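Local coordinates for epimerase domain-containing protein (Bacillus cereus HuA2-4, PDB 6ZLK) that catalyses the interconversion of UDP-glucuronic acid and UDP-galacturonic acid, inverting C4 of the sugar with the help of bound NAD, at residues A[9-14]-A[216-221]; A[89-94]-A[272-277]; A[192-197]-A[308-313]. All blocks are in the same frame, centred on the assembly; numbering follows the deposited sequence.

Contact 1. Residues A[9-14]-A[216-221]. With NAD (nicotinamide-adenine-dinucleotide), chain E.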
loop_
_atom_site.group_PDB
_atom_site.type_symbol
_atom_site.label_atom_id
_atom_site.label_comp_id
_atom_site.label_asym_id
_atom_site.label_seq_id
_atom_site.Cartn_x
_atom_site.Cartn_y
_atom_site.Cartn_z
ATOM N N ALA A 9 -13.884 -16.110 12.511
ATOM C CA ALA A 9 -13.355 -17.091 13.501
ATOM C C ALA A 9 -12.147 -16.568 14.265
ATOM O O ALA A 9 -11.696 -17.224 15.237
ATOM C CB ALA A 9 -13.011 -18.378 12.779
ATOM N N GLY A 10 -11.693 -15.366 13.937
ATOM C CA GLY A 10 -10.528 -14.751 14.573
ATOM C C GLY A 10 -10.889 -14.167 15.934
ATOM O O GLY A 10 -12.076 -14.255 16.412
ATOM N N PHE A 11 -9.908 -13.558 16.569
ATOM C CA PHE A 11 -10.031 -12.973 17.914
ATOM C C PHE A 11 -11.167 -11.942 17.930
ATOM O O PHE A 11 -12.178 -12.081 18.639
ATOM C CB PHE A 11 -8.690 -12.354 18.283
ATOM C CG PHE A 11 -8.658 -11.377 19.420
ATOM C CD1 PHE A 11 -9.468 -11.531 20.543
ATOM C CD2 PHE A 11 -7.722 -10.365 19.418
ATOM C CE1 PHE A 11 -9.365 -10.649 21.595
ATOM C CE2 PHE A 11 -7.624 -9.465 20.468
ATOM C CZ PHE A 11 -8.430 -9.628 21.575
ATOM N N ILE A 12 -11.018 -10.898 17.096
ATOM C CA ILE A 12 -12.018 -9.810 17.111
ATOM C C ILE A 12 -13.335 -10.243 16.461
ATOM O O ILE A 12 -14.421 -9.970 17.031
ATOM C CB ILE A 12 -11.429 -8.515 16.558
ATOM C CG1 ILE A 12 -10.224 -8.126 17.434
ATOM C CG2 ILE A 12 -12.506 -7.419 16.575
ATOM C CD1 ILE A 12 -9.461 -6.926 16.949
ATOM N N GLY A 13 -13.248 -10.998 15.350
ATOM C CA GLY A 13 -14.401 -11.434 14.555
ATOM C C GLY A 13 -15.329 -12.289 15.379
ATOM O O GLY A 13 -16.571 -12.062 15.322
ATOM N N SER A 14 -14.797 -13.195 16.199
ATOM C CA SER A 14 -15.652 -14.112 16.971
ATOM C C SER A 14 -16.455 -13.307 18.001
ATOM O O SER A 14 -17.672 -13.505 18.145
ATOM C CB SER A 14 -14.839 -15.207 17.605
ATOM O OG SER A 14 -13.988 -14.704 18.589
ATOM N N THR A 216 -6.539 -1.566 23.943
ATOM C CA THR A 216 -8.002 -1.463 23.796
ATOM C C THR A 216 -8.613 -2.782 24.270
ATOM O O THR A 216 -8.462 -3.795 23.626
ATOM C CB THR A 216 -8.461 -1.092 22.392
ATOM O OG1 THR A 216 -7.710 0.050 21.936
ATOM C CG2 THR A 216 -9.956 -0.848 22.372
ATOM N N TYR A 217 -9.392 -2.734 25.338
ATOM C CA TYR A 217 -10.062 -3.955 25.815
ATOM C C TYR A 217 -11.089 -4.367 24.766
ATOM O O TYR A 217 -11.794 -3.550 24.138
ATOM C CB TYR A 217 -10.766 -3.751 27.163
ATOM C CG TYR A 217 -11.320 -5.054 27.661
ATOM C CD1 TYR A 217 -10.433 -6.053 28.062
ATOM C CD2 TYR A 217 -12.676 -5.259 27.838
ATOM C CE1 TYR A 217 -10.896 -7.290 28.484
ATOM C CE2 TYR A 217 -13.152 -6.481 28.280
ATOM C CZ TYR A 217 -12.258 -7.457 28.668
ATOM O OH TYR A 217 -12.722 -8.686 29.056
ATOM N N ILE A 218 -11.180 -5.674 24.543
ATOM C CA ILE A 218 -12.007 -6.230 23.458
ATOM C C ILE A 218 -13.450 -5.718 23.542
ATOM O O ILE A 218 -14.014 -5.386 22.495
ATOM C CB ILE A 218 -11.926 -7.759 23.479
ATOM C CG1 ILE A 218 -12.751 -8.369 22.355
ATOM C CG2 ILE A 218 -12.337 -8.335 24.842
ATOM C CD1 ILE A 218 -12.371 -7.989 20.933
ATOM N N ASP A 219 -14.076 -5.675 24.728
ATOM C CA ASP A 219 -15.478 -5.181 24.825
ATOM C C ASP A 219 -15.569 -3.702 24.420
ATOM O O ASP A 219 -16.648 -3.360 23.805
ATOM C CB ASP A 219 -16.089 -5.377 26.195
ATOM C CG ASP A 219 -16.254 -6.821 26.598
ATOM O OD1 ASP A 219 -16.096 -7.706 25.742
ATOM O OD2 ASP A 219 -16.556 -7.031 27.799
ATOM N N ASP A 220 -14.544 -2.909 24.654
ATOM C CA ASP A 220 -14.535 -1.501 24.194
ATOM C C ASP A 220 -14.496 -1.480 22.670
ATOM O O ASP A 220 -15.271 -0.759 22.033
ATOM C CB ASP A 220 -13.444 -0.718 24.899
ATOM C CG ASP A 220 -13.776 -0.341 26.343
ATOM O OD1 ASP A 220 -14.993 -0.015 26.584
ATOM O OD2 ASP A 220 -12.842 -0.295 27.191
ATOM N N CYS A 221 -13.508 -2.194 22.127
ATOM C CA CYS A 221 -13.331 -2.353 20.679
ATOM C C CYS A 221 -14.685 -2.716 20.034
ATOM O O CYS A 221 -15.115 -2.113 19.042
ATOM C CB CYS A 221 -12.286 -3.432 20.440
ATOM S SG CYS A 221 -12.197 -3.917 18.696
HETATM P PA NAD E . -7.154 -13.045 13.671
HETATM O O1A NAD E . -5.974 -13.587 12.961
HETATM O O2A NAD E . -7.560 -13.625 14.993
HETATM O O5B NAD E . -8.436 -12.947 12.764
HETATM C C5B NAD E . -8.403 -12.723 11.339
HETATM C C4B NAD E . -9.093 -13.868 10.639
HETATM O O4B NAD E . -9.047 -13.614 9.217
HETATM C C3B NAD E . -8.462 -15.231 10.866
HETATM O O3B NAD E . -9.261 -16.099 11.661
HETATM C C2B NAD E . -8.145 -15.718 9.447
HETATM O O2B NAD E . -8.349 -17.101 9.219
HETATM C C1B NAD E . -9.104 -14.882 8.594
HETATM N N9A NAD E . -8.667 -14.680 7.224
HETATM C C8A NAD E . -7.472 -14.167 6.790
HETATM N N7A NAD E . -7.369 -14.112 5.489
HETATM C C5A NAD E . -8.549 -14.705 5.044
HETATM C C6A NAD E . -9.050 -15.000 3.768
HETATM N N6A NAD E . -8.367 -14.803 2.618
HETATM N N1A NAD E . -10.289 -15.540 3.684
HETATM C C2A NAD E . -10.973 -15.780 4.824
HETATM N N3A NAD E . -10.579 -15.598 6.093
HETATM C C4A NAD E . -9.373 -15.037 6.128
HETATM O O3 NAD E . -6.776 -11.501 13.893
HETATM P PN NAD E . -7.501 -10.386 14.846
HETATM O O1N NAD E . -6.566 -10.085 15.922
HETATM O O2N NAD E . -8.860 -10.822 15.098
HETATM O O5D NAD E . -7.553 -9.168 13.845
HETATM C C5D NAD E . -8.733 -8.915 13.178
HETATM C C4D NAD E . -8.540 -7.657 12.380
HETATM O O4D NAD E . -8.259 -6.553 13.258
HETATM C C3D NAD E . -7.397 -7.708 11.356
HETATM O O3D NAD E . -7.796 -7.022 10.156
HETATM C C2D NAD E . -6.280 -6.898 12.012
HETATM O O2D NAD E . -5.352 -6.393 11.047
HETATM C C1D NAD E . -7.130 -5.895 12.785
HETATM N N1N NAD E . -6.491 -5.381 13.985
HETATM C C2N NAD E . -6.288 -6.182 15.070
HETATM C C3N NAD E . -5.689 -5.676 16.169
HETATM C C7N NAD E . -5.378 -6.533 17.348
HETATM O O7N NAD E . -4.852 -5.968 18.291
HETATM N N7N NAD E . -5.742 -7.823 17.337
HETATM C C4N NAD E . -5.383 -4.304 16.227
HETATM C C5N NAD E . -5.459 -3.542 15.065
HETATM C C6N NAD E . -6.065 -4.085 13.975
#
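The glycine-rich turn of the Rossmann fold, the Gly-X-X-Gly-X-X-Gly motif to which Gly10 and Gly13 belong, brings Phe11 and Ile12 against Ile218 and Cys221 while holding the NAD pyrophosphate. Gly10 caps helix 11-21, and its bare CA comes within 3.2 Å of NAD O2A. Phe11 N donates a hydrogen bond of 2.8 Å (167°) to NAD O2A, and Ile12 N one of 2.9 Å (174°) to NAD O2N, so each phosphate is gripped by a backbone amide of the first helical turn, where the helix dipole would probably favour negative charge. Their side chains also build the apolar contact. Ile218, with CG1 trans to its backbone N (chi1 -179°), reaches out until CD1 lies 4.1 Å from both Phe11 CE1 and Ile12 CG1. Beside it, Cys221 SG meets Ile12 CG2 at 4.1 Å. The CG1 branch of Ile12 also reaches the cofactor, its CD1 3.8 Å from nicotinamide C2N. This buried apolar patch rests on strand 171-180, where Val179 supports Phe11 and Tyr176 supports Cys221, and it joins helix 11-21 to the start of helix 218-230, just beyond strand 212-217.

Contact 2. Residues A[89-94]-A[272-277]; sequences TSWGKD and SVPGEP. With UGB ((2S,3R,4S,5R,6R)-6-[[[(2R,3S,4R,5R)-5-(2,4-dioxopyrimidin-1-yl)-3,4-dihydroxy-oxolan-2-yl]methoxy-hydroxy-phosphoryl]oxy-hydroxy-phosphoryl]oxy-3,4,5-trihydroxy-oxane-2-carboxylic acid), chain G.
Trp91 sets the edge of its indole against Pro274 and Gly275, the two central residues of a type II beta turn running from Val273 to Glu276. The contact thus joins two loops, one ahead of helix 96-113 and the other following strand 267-270. Trp91 carries its CG beside the backbone N and opposite the carbonyl carbon (chi1 -57°), and chi2 near 103° swings the six-membered ring out to the turn. CZ2 does the touching: it lies 3.7 Å from Pro274 CB and 3.6 Å from Pro274 O, the oxygen being close to the ring plane. Gly275 N is approached by CZ2 as well, at 3.8 Å, and Gly275 CA sits in the plane of the indole, at its edge. The positive phi of Gly275 (98°) is what a type II turn expects at its third position. At the end of the turn, Glu276 extends beyond CG toward the uridine ribose; its carboxylate is salt-bridged to Arg88 through OE2 and lies against the ribose hydroxyl O2D of UGB, where the geometry is too tight to assign a bond. The second subunit completes the setting and makes the contact part of the dimer interface: its Phe167 meets the Trp91 ring edge to face, and its Asn166 OD1 accepts a hydrogen bond from Gly275 N.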
loop_
_atom_site.group_PDB
_atom_site.type_symbol
_atom_site.label_atom_id
_atom_site.label_comp_id
_atom_site.label_asym_id
_atom_site.label_seq_id
_atom_site.Cartn_x
_atom_site.Cartn_y
_atom_site.Cartn_z
ATOM N N THR A 89 6.140 -10.573 12.304
ATOM C CA THR A 89 6.330 -11.748 11.421
ATOM C C THR A 89 6.007 -11.405 9.968
ATOM O O THR A 89 5.572 -12.293 9.251
ATOM C CB THR A 89 5.477 -12.910 11.934
ATOM O OG1 THR A 89 4.113 -12.471 11.915
ATOM C CG2 THR A 89 5.913 -13.324 13.322
ATOM N N SER A 90 6.232 -10.154 9.527
ATOM C CA SER A 90 5.816 -9.675 8.179
ATOM C C SER A 90 7.049 -9.470 7.296
ATOM O O SER A 90 6.890 -8.877 6.191
ATOM C CB SER A 90 4.969 -8.397 8.242
ATOM O OG SER A 90 5.599 -7.305 8.900
ATOM N N TRP A 91 8.201 -10.018 7.674
ATOM C CA TRP A 91 9.493 -9.819 6.956
ATOM C C TRP A 91 9.773 -10.961 6.000
ATOM O O TRP A 91 9.221 -12.057 6.169
ATOM C CB TRP A 91 10.662 -9.629 7.928
ATOM C CG TRP A 91 10.466 -8.506 8.876
ATOM C CD1 TRP A 91 10.119 -8.630 10.184
ATOM C CD2 TRP A 91 10.624 -7.103 8.634
ATOM N NE1 TRP A 91 9.969 -7.396 10.737
ATOM C CE2 TRP A 91 10.268 -6.436 9.820
ATOM C CE3 TRP A 91 10.997 -6.336 7.534
ATOM C CZ2 TRP A 91 10.359 -5.061 9.960
ATOM C CZ3 TRP A 91 11.043 -4.974 7.655
ATOM C CH2 TRP A 91 10.751 -4.344 8.871
ATOM N N GLY A 92 10.655 -10.707 5.042
ATOM C CA GLY A 92 11.228 -11.730 4.142
ATOM C C GLY A 92 10.181 -12.615 3.511
ATOM O O GLY A 92 9.213 -12.090 2.861
ATOM N N LYS A 93 10.362 -13.937 3.646
ATOM C CA LYS A 93 9.526 -14.945 2.948
ATOM C C LYS A 93 8.106 -14.958 3.546
ATOM O O LYS A 93 7.230 -15.539 2.911
ATOM C CB LYS A 93 10.162 -16.344 3.042
ATOM C CG LYS A 93 10.086 -17.013 4.405
ATOM C CD LYS A 93 10.684 -18.430 4.433
ATOM C CE LYS A 93 10.184 -19.275 5.591
ATOM N NZ LYS A 93 10.834 -18.883 6.865
ATOM N N ASP A 94 7.886 -14.320 4.696
ATOM C CA ASP A 94 6.582 -14.284 5.397
ATOM C C ASP A 94 5.671 -13.199 4.796
ATOM O O ASP A 94 4.461 -13.150 5.133
ATOM C CB ASP A 94 6.778 -14.063 6.898
ATOM C CG ASP A 94 7.494 -15.210 7.576
ATOM O OD1 ASP A 94 7.295 -16.361 7.125
ATOM O OD2 ASP A 94 8.238 -14.928 8.522
ATOM N N SER A 272 15.215 -5.855 20.727
ATOM C CA SER A 272 14.008 -5.240 20.141
ATOM C C SER A 272 13.897 -5.761 18.700
ATOM O O SER A 272 14.933 -6.107 18.092
ATOM C CB SER A 272 14.050 -3.745 20.256
ATOM O OG SER A 272 15.165 -3.278 19.535
ATOM N N VAL A 273 12.670 -5.853 18.230
ATOM C CA VAL A 273 12.265 -6.433 16.922
ATOM C C VAL A 273 12.106 -5.249 15.977
ATOM O O VAL A 273 11.579 -4.210 16.387
ATOM C CB VAL A 273 10.948 -7.219 17.086
ATOM C CG1 VAL A 273 10.753 -8.200 15.962
ATOM C CG2 VAL A 273 10.888 -7.968 18.403
ATOM N N PRO A 274 12.595 -5.327 14.721
ATOM C CA PRO A 274 12.311 -4.273 13.756
ATOM C C PRO A 274 10.813 -4.155 13.468
ATOM O O PRO A 274 10.059 -5.118 13.562
ATOM C CB PRO A 274 13.058 -4.659 12.468
ATOM C CG PRO A 274 13.520 -6.070 12.664
ATOM C CD PRO A 274 13.437 -6.384 14.145
ATOM N N GLY A 275 10.398 -2.950 13.118
ATOM C CA GLY A 275 9.016 -2.744 12.655
ATOM C C GLY A 275 8.091 -2.230 13.728
ATOM O O GLY A 275 6.946 -1.965 13.391
ATOM N N GLU A 276 8.546 -2.116 14.972
ATOM C CA GLU A 276 7.588 -1.799 16.066
ATOM C C GLU A 276 7.863 -0.397 16.549
ATOM O O GLU A 276 9.010 -0.065 16.857
ATOM C CB GLU A 276 7.764 -2.722 17.247
ATOM C CG GLU A 276 7.722 -4.170 16.906
ATOM C CD GLU A 276 7.364 -4.944 18.157
ATOM O OE1 GLU A 276 8.284 -5.190 18.985
ATOM O OE2 GLU A 276 6.188 -5.273 18.281
ATOM N N PRO A 277 6.824 0.454 16.689
ATOM C CA PRO A 277 6.998 1.764 17.284
ATOM C C PRO A 277 7.226 1.679 18.801
ATOM O O PRO A 277 6.790 0.719 19.456
ATOM C CB PRO A 277 5.643 2.442 17.016
ATOM C CG PRO A 277 4.664 1.298 17.015
ATOM C CD PRO A 277 5.406 0.162 16.338
HETATM N N1 UGB G . 5.988 -7.774 23.168
HETATM C C2 UGB G . 6.846 -8.186 24.173
HETATM O O2 UGB G . 7.511 -7.411 24.851
HETATM N N3 UGB G . 6.877 -9.538 24.364
HETATM C C4 UGB G . 6.176 -10.498 23.664
HETATM O O4 UGB G . 6.332 -11.684 23.953
HETATM C C5 UGB G . 5.326 -9.989 22.625
HETATM C C6 UGB G . 5.270 -8.670 22.419
HETATM P PA UGB G . 1.296 -6.904 20.893
HETATM P PB UGB G . 1.285 -4.816 18.853
HETATM O "O'P" UGB G . -1.011 -7.784 15.220
HETATM O "O'Q" UGB G . -2.967 -7.072 14.967
HETATM C "C1'" UGB G . 0.285 -4.052 16.571
HETATM O O1A UGB G . 0.457 -6.940 22.120
HETATM O O1B UGB G . 2.154 -5.657 17.978
HETATM C C1D UGB G . 5.860 -6.333 22.939
HETATM C "C2'" UGB G . -0.567 -2.819 16.352
HETATM O "O2'" UGB G . -0.195 -1.820 17.304
HETATM O O2A UGB G . 1.555 -8.143 20.119
HETATM O O2B UGB G . 1.839 -3.627 19.545
HETATM C C2D UGB G . 5.850 -6.000 21.452
HETATM O O2D UGB G . 7.193 -5.958 21.010
HETATM C "C3'" UGB G . -2.022 -3.207 16.503
HETATM O "O3'" UGB G . -2.846 -2.059 16.265
HETATM O O3A UGB G . 0.640 -5.822 19.915
HETATM O O3B UGB G . 0.051 -4.371 17.942
HETATM C C3D UGB G . 5.106 -4.662 21.463
HETATM O O3D UGB G . 6.002 -3.594 21.731
HETATM C "C4'" UGB G . -2.328 -4.392 15.583
HETATM O "O4'" UGB G . -2.020 -4.083 14.219
HETATM C C4D UGB G . 4.103 -4.820 22.617
HETATM O O4D UGB G . 4.612 -5.904 23.432
HETATM C "C5'" UGB G . -1.445 -5.568 16.010
HETATM O "O5'" UGB G . -0.105 -5.147 15.741
HETATM C C5D UGB G . 2.685 -5.119 22.209
HETATM O O5D UGB G . 2.695 -6.208 21.261
HETATM C "C6'" UGB G . -1.825 -6.897 15.337
#

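Contact 3. Residues A[192-197]-A[308-313]. With UGA (uridine-5'-diphosphate-glucuronic acid), chain F.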
loop_
_atom_site.group_PDB
_atom_site.type_symbol
_atom_site.label_atom_id
_atom_site.label_comp_id
_atom_site.label_asym_id
_atom_site.label_seq_id
_atom_site.Cartn_x
_atom_site.Cartn_y
_atom_site.Cartn_z
ATOM N N ARG A 192 0.986 -14.166 25.522
ATOM C CA ARG A 192 2.324 -14.768 25.773
ATOM C C ARG A 192 2.750 -14.563 27.211
ATOM O O ARG A 192 3.253 -15.546 27.824
ATOM C CB ARG A 192 3.391 -14.264 24.780
ATOM C CG ARG A 192 3.141 -14.695 23.352
ATOM C CD ARG A 192 4.018 -14.008 22.306
ATOM N NE ARG A 192 5.428 -13.995 22.719
ATOM C CZ ARG A 192 6.261 -15.001 22.522
ATOM N NH1 ARG A 192 5.855 -16.063 21.840
ATOM N NH2 ARG A 192 7.496 -14.952 23.013
ATOM N N LEU A 193 2.715 -13.331 27.707
ATOM C CA LEU A 193 3.250 -12.966 29.022
ATOM C C LEU A 193 2.457 -13.676 30.102
ATOM O O LEU A 193 3.063 -14.127 31.053
ATOM C CB LEU A 193 3.186 -11.448 29.202
ATOM C CG LEU A 193 4.155 -10.695 28.306
ATOM C CD1 LEU A 193 3.874 -9.203 28.405
ATOM C CD2 LEU A 193 5.601 -10.957 28.713
ATOM N N ILE A 194 1.130 -13.736 29.974
ATOM C CA ILE A 194 0.310 -14.386 31.036
ATOM C C ILE A 194 0.612 -15.883 31.013
ATOM O O ILE A 194 0.751 -16.450 32.125
ATOM C CB ILE A 194 -1.179 -14.064 30.849
ATOM C CG1 ILE A 194 -1.486 -12.586 31.061
ATOM C CG2 ILE A 194 -2.016 -14.959 31.752
ATOM C CD1 ILE A 194 -2.813 -12.140 30.421
ATOM N N LYS A 195 0.716 -16.476 29.853
ATOM C CA LYS A 195 0.995 -17.911 29.679
ATOM C C LYS A 195 2.357 -18.169 30.334
ATOM O O LYS A 195 2.467 -19.139 31.138
ATOM C CB LYS A 195 0.983 -18.332 28.205
ATOM C CG LYS A 195 1.201 -19.819 27.959
ATOM C CD LYS A 195 1.232 -20.167 26.498
ATOM C CE LYS A 195 1.159 -21.650 26.255
ATOM N NZ LYS A 195 2.381 -22.290 26.753
ATOM N N GLN A 196 3.378 -17.356 30.022
ATOM C CA GLN A 196 4.721 -17.527 30.619
ATOM C C GLN A 196 4.591 -17.376 32.129
ATOM O O GLN A 196 5.222 -18.188 32.836
ATOM C CB GLN A 196 5.712 -16.538 29.992
ATOM C CG GLN A 196 5.996 -16.832 28.540
ATOM C CD GLN A 196 6.505 -15.613 27.788
ATOM O OE1 GLN A 196 6.594 -14.512 28.351
ATOM N NE2 GLN A 196 6.785 -15.809 26.513
ATOM N N MET A 197 3.882 -16.361 32.633
ATOM C CA MET A 197 3.769 -16.134 34.091
ATOM C C MET A 197 3.112 -17.343 34.751
ATOM O O MET A 197 3.646 -17.785 35.812
ATOM C CB MET A 197 2.954 -14.881 34.374
ATOM C CG MET A 197 2.926 -14.503 35.831
ATOM S SD MET A 197 2.274 -12.836 36.072
ATOM C CE MET A 197 3.391 -11.828 35.098
ATOM N N ASP A 308 -7.847 -14.746 33.669
ATOM C CA ASP A 308 -8.749 -15.908 33.954
ATOM C C ASP A 308 -8.942 -16.724 32.679
ATOM O O ASP A 308 -9.005 -17.962 32.711
ATOM C CB ASP A 308 -10.044 -15.439 34.600
ATOM C CG ASP A 308 -9.930 -15.140 36.099
ATOM O OD1 ASP A 308 -8.918 -15.492 36.699
ATOM O OD2 ASP A 308 -10.844 -14.484 36.605
ATOM N N TYR A 309 -9.054 -16.087 31.507
ATOM C CA TYR A 309 -9.263 -16.791 30.231
ATOM C C TYR A 309 -8.043 -17.661 29.921
ATOM O O TYR A 309 -8.192 -18.841 29.586
ATOM C CB TYR A 309 -9.480 -15.756 29.117
ATOM C CG TYR A 309 -9.335 -16.369 27.756
ATOM C CD1 TYR A 309 -10.359 -17.119 27.178
ATOM C CD2 TYR A 309 -8.143 -16.259 27.072
ATOM C CE1 TYR A 309 -10.190 -17.726 25.944
ATOM C CE2 TYR A 309 -7.941 -16.900 25.857
ATOM C CZ TYR A 309 -8.964 -17.635 25.304
ATOM O OH TYR A 309 -8.722 -18.216 24.094
ATOM N N ILE A 310 -6.827 -17.136 30.127
ATOM C CA ILE A 310 -5.569 -17.869 29.762
ATOM C C ILE A 310 -5.394 -19.003 30.788
ATOM O O ILE A 310 -4.990 -20.110 30.396
ATOM C CB ILE A 310 -4.359 -16.911 29.752
ATOM C CG1 ILE A 310 -4.470 -15.787 28.702
ATOM C CG2 ILE A 310 -3.077 -17.682 29.540
ATOM C CD1 ILE A 310 -4.500 -16.236 27.281
ATOM N N LYS A 311 -5.662 -18.730 32.046
ATOM C CA LYS A 311 -5.489 -19.741 33.115
ATOM C C LYS A 311 -6.345 -20.949 32.733
ATOM O O LYS A 311 -5.878 -22.108 32.858
ATOM C CB LYS A 311 -5.858 -19.168 34.479
ATOM C CG LYS A 311 -5.711 -20.156 35.638
ATOM C CD LYS A 311 -5.943 -19.482 36.973
ATOM C CE LYS A 311 -5.398 -20.282 38.142
ATOM N NZ LYS A 311 -3.924 -20.138 38.243
ATOM N N GLN A 312 -7.582 -20.699 32.325
ATOM C CA GLN A 312 -8.525 -21.778 31.919
ATOM C C GLN A 312 -8.072 -22.444 30.625
ATOM O O GLN A 312 -8.199 -23.699 30.488
ATOM C CB GLN A 312 -9.928 -21.180 31.816
ATOM C CG GLN A 312 -10.978 -22.190 31.389
ATOM C CD GLN A 312 -12.342 -21.557 31.482
ATOM O OE1 GLN A 312 -13.157 -21.929 32.315
ATOM N NE2 GLN A 312 -12.577 -20.570 30.633
ATOM N N LEU A 313 -7.604 -21.681 29.640
ATOM C CA LEU A 313 -7.149 -22.243 28.342
ATOM C C LEU A 313 -6.007 -23.250 28.530
ATOM O O LEU A 313 -6.029 -24.276 27.828
ATOM C CB LEU A 313 -6.728 -21.088 27.431
ATOM C CG LEU A 313 -6.293 -21.463 26.016
ATOM C CD1 LEU A 313 -7.421 -22.135 25.255
ATOM C CD2 LEU A 313 -5.838 -20.215 25.287
HETATM C "C1'" UGA F . -1.263 -5.559 17.839
HETATM C "C2'" UGA F . -1.762 -6.656 16.912
HETATM O "O2'" UGA F . -0.845 -7.741 16.998
HETATM C "C3'" UGA F . -1.866 -6.205 15.475
HETATM O "O3'" UGA F . -2.576 -7.219 14.760
HETATM C "C4'" UGA F . -2.578 -4.869 15.344
HETATM O "O4'" UGA F . -2.477 -4.427 13.984
HETATM C "C5'" UGA F . -1.940 -3.837 16.287
HETATM O "O5'" UGA F . -1.956 -4.343 17.625
HETATM C "C6'" UGA F . -2.585 -2.441 16.321
HETATM O "O'P" UGA F . -3.008 -1.939 15.304
HETATM O "O'Q" UGA F . -2.611 -1.828 17.354
HETATM P PB UGA F . 1.083 -4.876 18.803
HETATM O O1B UGA F . 0.773 -3.515 19.261
HETATM O O2B UGA F . 2.441 -5.240 18.315
HETATM O O3B UGA F . 0.132 -5.449 17.646
HETATM O O3A UGA F . 0.634 -5.849 19.985
HETATM P PA UGA F . 1.315 -6.959 20.909
HETATM O O1A UGA F . 1.697 -8.087 20.055
HETATM O O2A UGA F . 0.407 -7.162 22.050
HETATM O O5D UGA F . 2.661 -6.219 21.401
HETATM C C5D UGA F . 2.658 -5.066 22.219
HETATM C C4D UGA F . 4.061 -4.831 22.694
HETATM O O4D UGA F . 4.549 -5.984 23.422
HETATM C C3D UGA F . 5.081 -4.573 21.580
HETATM O O3D UGA F . 5.757 -3.379 21.982
HETATM C C2D UGA F . 5.993 -5.803 21.590
HETATM O O2D UGA F . 7.354 -5.419 21.483
HETATM C C1D UGA F . 5.856 -6.323 23.014
HETATM N N1 UGA F . 6.014 -7.778 23.156
HETATM C C6 UGA F . 5.256 -8.656 22.431
HETATM C C2 UGA F . 6.865 -8.203 24.168
HETATM O O2 UGA F . 7.569 -7.445 24.825
HETATM N N3 UGA F . 6.866 -9.546 24.370
HETATM C C4 UGA F . 6.138 -10.489 23.683
HETATM O O4 UGA F . 6.297 -11.670 23.977
HETATM C C5 UGA F . 5.295 -9.976 22.634
#
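Apolar packing between Ile194 and Ile310 joins helix 189-198 to the C-terminal helix 299-313. The two side chains cross obliquely, and one methyl of Ile194 does most of the touching: CG2 is 3.6 Å from Ile310 CB and 3.7 Å from Ile310 CG2. The same Ile310 CG2 also lies over the backbone, 4.0 Å from Lys195 N, where the two segments come closest, Lys195 CA and Ile310 CA being 6.6 Å apart. Leu257 of helix 250-261 also packs on Ile194. Lys195 adds its CB to the packing, but its amine leads away to a salt bridge with Glu199 and a cation-pi contact with Tyr314. Ligand binding falls to Arg192, whose side chain sets out away from 308-313. Its chain bends at chi3 (47°), turning NE toward the uracil, and NE donates to UGA O4 over 2.8 Å at an almost straight 176°. The oxygen lies in the guanidinium plane, at its edge, while NH2 is tied to Thr204 OG1, which should help fix the rotation of the group. A helix that packs on the C-terminal helix through Ile194 and bonds the uracil through Arg192 is consistent with the nucleotide-binding C-terminal region of extended short-chain dehydrogenases/reductases.

The six segments alternate along the chain: 9-14, 89-94 and 192-197 come first, and their partners 216-221, 272-277 and 308-313 follow in the same order, so all three contacts interlock across the sequence. Contact 1 is central, about 6 Å from the centre of the chain, and belongs to the NAD-binding sheet and its helices. Contacts 2 and 3 lie about 18 and 20 Å out, with centres about 25 Å apart. Contact 1 is about 23 Å from contact 2 and 17 Å from contact 3, centre to centre. The contacts thus border the cofactor, ribose and uracil sites, and only contact 2 touches the second subunit.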